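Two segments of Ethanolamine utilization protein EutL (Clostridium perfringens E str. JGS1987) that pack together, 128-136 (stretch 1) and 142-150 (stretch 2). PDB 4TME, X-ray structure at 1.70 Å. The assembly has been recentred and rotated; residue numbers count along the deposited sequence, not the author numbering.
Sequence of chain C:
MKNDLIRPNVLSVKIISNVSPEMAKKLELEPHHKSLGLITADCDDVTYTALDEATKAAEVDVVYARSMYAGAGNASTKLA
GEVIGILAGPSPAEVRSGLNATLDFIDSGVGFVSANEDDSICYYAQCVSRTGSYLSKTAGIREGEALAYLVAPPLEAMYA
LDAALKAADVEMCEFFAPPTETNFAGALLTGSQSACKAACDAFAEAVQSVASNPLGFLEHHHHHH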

# COMPACT_ATOMS: atom_id res chain seq x y z
N VAL C 128 5.71 -22.85 -14.88
CA VAL C 128 4.50 -22.83 -15.71
C VAL C 128 4.95 -23.40 -17.04
O VAL C 128 5.59 -22.72 -17.83
CB VAL C 128 3.92 -21.42 -15.86
CG1 VAL C 128 2.68 -21.43 -16.77
CG2 VAL C 128 3.59 -20.82 -14.51
N SER C 129 4.64 -24.67 -17.29
CA SER C 129 5.25 -25.33 -18.42
C SER C 129 4.58 -24.92 -19.74
O SER C 129 5.20 -25.00 -20.79
CB SER C 129 5.21 -26.84 -18.24
OG SER C 129 3.88 -27.30 -18.22
N ARG C 130 3.34 -24.42 -19.65
CA ARG C 130 2.61 -24.00 -20.84
C ARG C 130 1.70 -22.80 -20.53
O ARG C 130 0.57 -22.96 -20.04
CB ARG C 130 1.80 -25.18 -21.36
CG ARG C 130 1.15 -24.96 -22.71
CD ARG C 130 0.44 -26.24 -23.16
NE ARG C 130 0.01 -26.14 -24.55
CZ ARG C 130 -0.61 -27.12 -25.21
NH1 ARG C 130 -0.90 -28.27 -24.62
NH2 ARG C 130 -0.95 -26.93 -26.48
N THR C 131 2.18 -21.59 -20.81
CA THR C 131 1.42 -20.39 -20.45
C THR C 131 0.11 -20.29 -21.25
O THR C 131 0.05 -20.71 -22.40
CB THR C 131 2.20 -19.08 -20.68
OG1 THR C 131 2.73 -19.06 -22.01
CG2 THR C 131 3.33 -18.91 -19.65
N GLY C 132 -0.92 -19.73 -20.61
CA GLY C 132 -2.13 -19.32 -21.28
C GLY C 132 -1.99 -17.88 -21.73
O GLY C 132 -0.86 -17.36 -21.83
N SER C 133 -3.12 -17.22 -21.98
CA SER C 133 -3.11 -15.91 -22.59
C SER C 133 -2.73 -14.83 -21.59
O SER C 133 -2.22 -13.78 -21.96
CB SER C 133 -4.47 -15.58 -23.23
OG SER C 133 -5.47 -15.42 -22.24
N TYR C 134 -2.96 -15.09 -20.30
CA TYR C 134 -2.76 -14.06 -19.29
C TYR C 134 -1.28 -13.86 -18.96
O TYR C 134 -0.73 -12.75 -19.08
CB TYR C 134 -3.54 -14.43 -18.02
CG TYR C 134 -3.25 -13.52 -16.86
CD1 TYR C 134 -3.26 -12.14 -17.01
CD2 TYR C 134 -2.95 -14.04 -15.62
CE1 TYR C 134 -2.97 -11.31 -15.95
CE2 TYR C 134 -2.66 -13.22 -14.55
CZ TYR C 134 -2.67 -11.86 -14.73
OH TYR C 134 -2.38 -11.04 -13.66
N LEU C 135 -0.63 -14.93 -18.52
CA LEU C 135 0.79 -14.82 -18.13
C LEU C 135 1.70 -14.63 -19.34
O LEU C 135 2.75 -13.99 -19.21
CB LEU C 135 1.24 -16.03 -17.32
CG LEU C 135 0.72 -16.06 -15.88
CD1 LEU C 135 1.20 -17.35 -15.24
CD2 LEU C 135 1.17 -14.83 -15.06
N SER C 136 1.32 -15.15 -20.50
CA SER C 136 2.14 -14.91 -21.70
C SER C 136 2.09 -13.41 -22.06
O SER C 136 3.11 -12.81 -22.39
CB SER C 136 1.70 -15.77 -22.88
OG SER C 136 0.38 -15.47 -23.28
N ARG C 142 5.27 -15.66 -26.28
CA ARG C 142 4.22 -16.33 -27.04
C ARG C 142 3.45 -17.31 -26.17
O ARG C 142 4.00 -17.99 -25.30
CB ARG C 142 4.81 -17.05 -28.25
CG ARG C 142 5.46 -16.11 -29.25
CD ARG C 142 5.35 -16.61 -30.70
NE ARG C 142 3.97 -16.60 -31.19
CZ ARG C 142 3.27 -15.50 -31.45
NH1 ARG C 142 3.80 -14.29 -31.27
NH2 ARG C 142 2.02 -15.59 -31.90
N GLU C 143 2.15 -17.38 -26.42
CA GLU C 143 1.28 -18.28 -25.71
C GLU C 143 1.80 -19.71 -25.82
O GLU C 143 2.16 -20.19 -26.90
CB GLU C 143 -0.13 -18.17 -26.28
CG GLU C 143 -1.22 -18.24 -25.29
CD GLU C 143 -2.54 -17.88 -25.94
OE1 GLU C 143 -2.91 -16.69 -25.91
OE2 GLU C 143 -3.15 -18.80 -26.52
N GLY C 144 1.83 -20.40 -24.69
CA GLY C 144 2.27 -21.78 -24.65
C GLY C 144 3.75 -21.92 -24.28
O GLY C 144 4.22 -23.01 -24.05
N GLU C 145 4.47 -20.81 -24.27
CA GLU C 145 5.86 -20.83 -23.82
C GLU C 145 5.92 -21.03 -22.31
O GLU C 145 4.95 -20.77 -21.62
CB GLU C 145 6.57 -19.53 -24.21
CG GLU C 145 6.91 -19.45 -25.68
CD GLU C 145 7.92 -20.48 -26.07
OE1 GLU C 145 9.08 -20.37 -25.61
OE2 GLU C 145 7.56 -21.41 -26.82
N ALA C 146 7.07 -21.50 -21.81
CA ALA C 146 7.23 -21.77 -20.38
C ALA C 146 7.69 -20.54 -19.61
O ALA C 146 8.37 -19.66 -20.16
CB ALA C 146 8.22 -22.91 -20.17
N LEU C 147 7.35 -20.51 -18.33
CA LEU C 147 7.87 -19.49 -17.40
C LEU C 147 8.34 -20.10 -16.11
O LEU C 147 7.81 -21.11 -15.66
CB LEU C 147 6.80 -18.44 -17.03
CG LEU C 147 6.33 -17.43 -18.06
CD1 LEU C 147 5.18 -16.67 -17.49
CD2 LEU C 147 7.48 -16.51 -18.47
N ALA C 148 9.34 -19.46 -15.48
CA ALA C 148 9.57 -19.60 -14.06
C ALA C 148 8.90 -18.43 -13.35
O ALA C 148 9.19 -17.28 -13.64
CB ALA C 148 11.07 -19.62 -13.76
N TYR C 149 7.96 -18.73 -12.46
CA TYR C 149 7.22 -17.73 -11.69
C TYR C 149 7.80 -17.74 -10.29
O TYR C 149 7.58 -18.68 -9.53
CB TYR C 149 5.73 -18.09 -11.74
CG TYR C 149 4.75 -17.02 -11.26
CD1 TYR C 149 5.11 -16.03 -10.35
CD2 TYR C 149 3.44 -17.04 -11.73
CE1 TYR C 149 4.17 -15.07 -9.92
CE2 TYR C 149 2.52 -16.11 -11.32
CZ TYR C 149 2.87 -15.14 -10.41
OH TYR C 149 1.94 -14.23 -10.01
N LEU C 150 8.62 -16.72 -9.99
CA LEU C 150 9.47 -16.70 -8.80
C LEU C 150 9.04 -15.57 -7.87
O LEU C 150 9.03 -14.41 -8.29
CB LEU C 150 10.93 -16.50 -9.21
CG LEU C 150 11.44 -17.48 -10.28
CD1 LEU C 150 12.91 -17.21 -10.63
CD2 LEU C 150 11.27 -18.93 -9.83

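The backbone pairing is defined at one end by a single antiparallel bridge. V128 and L147 form a hydrogen-bonded pair with their CA atoms 5.0 Å apart, and both amides are used: V128 N donates to L147 O at 2.8 Å (N-H...O angle 149°), and L147 N donates to V128 O at 2.9 Å (163°). The short distances and fairly open angles mark two well-formed bonds. V128 O also receives a CA-H...O contact from A146 CA at 3.2 Å, with an angle of 130° at the hydrogen.

Beyond the bridge, the strand pattern gives way to a cluster of bonds centred on T131. Its amide N donates to E145 O at 3.0 Å and 158°, and its hydroxyl OG1 donates to the same E145 O at 2.8 Å, so one carbonyl accepts from both the main chain and the side chain of a single residue. The chi1 of 51° (p) sets OG1 in this position. In return, G144 N approaches two acceptors on T131, the carbonyl O at 2.9 Å and OG1 at 3.1 Å; angles of 126° and 133° make both bonds weak. The T131 hydroxyl therefore acts as donor and acceptor at once. Proximity alone is not sufficient evidence here: T131 OG1 lies 3.3 Å from E145 N, but the angle is too poor for a hydrogen bond.

The partner backbone is shaped by a type II turn from R142 to E145, closed by E145 N to R142 O at 3.0 Å. G144 has phi/psi of 95/-11, where a CB would be jammed against the carbonyl O of E143, so the turn itself calls for glycine.

Apolar contacts cover the other part of the interface. The V128 and L147 side chains lie on the same face of the sheet, with V128 CB 4.3 Å from L147 CB. L147 CD1 reaches T131 CG2 at 3.6 Å and L135 CB at 4.0 Å, linking the loop to the first turn of the helix. Y149 extends this patch: its CB lies 4.4 Å from V128 CG2, and its CD2 lies 4.2 Å from L135 CD1, which meets the ring obliquely. These are van der Waals distances among buried residues.

At the helix start, G132 occupies the N-cap position, and S136 OG donates to G132 O at 2.7 Å. The E143 side chain runs alongside, its CG 3.6 Å from G132 O and 3.8 Å from S136 OG, while its OE1 approaches S133 CB at 3.3 Å. These are packing contacts. Altogether the two stretches bury 601 Å², counting both sides.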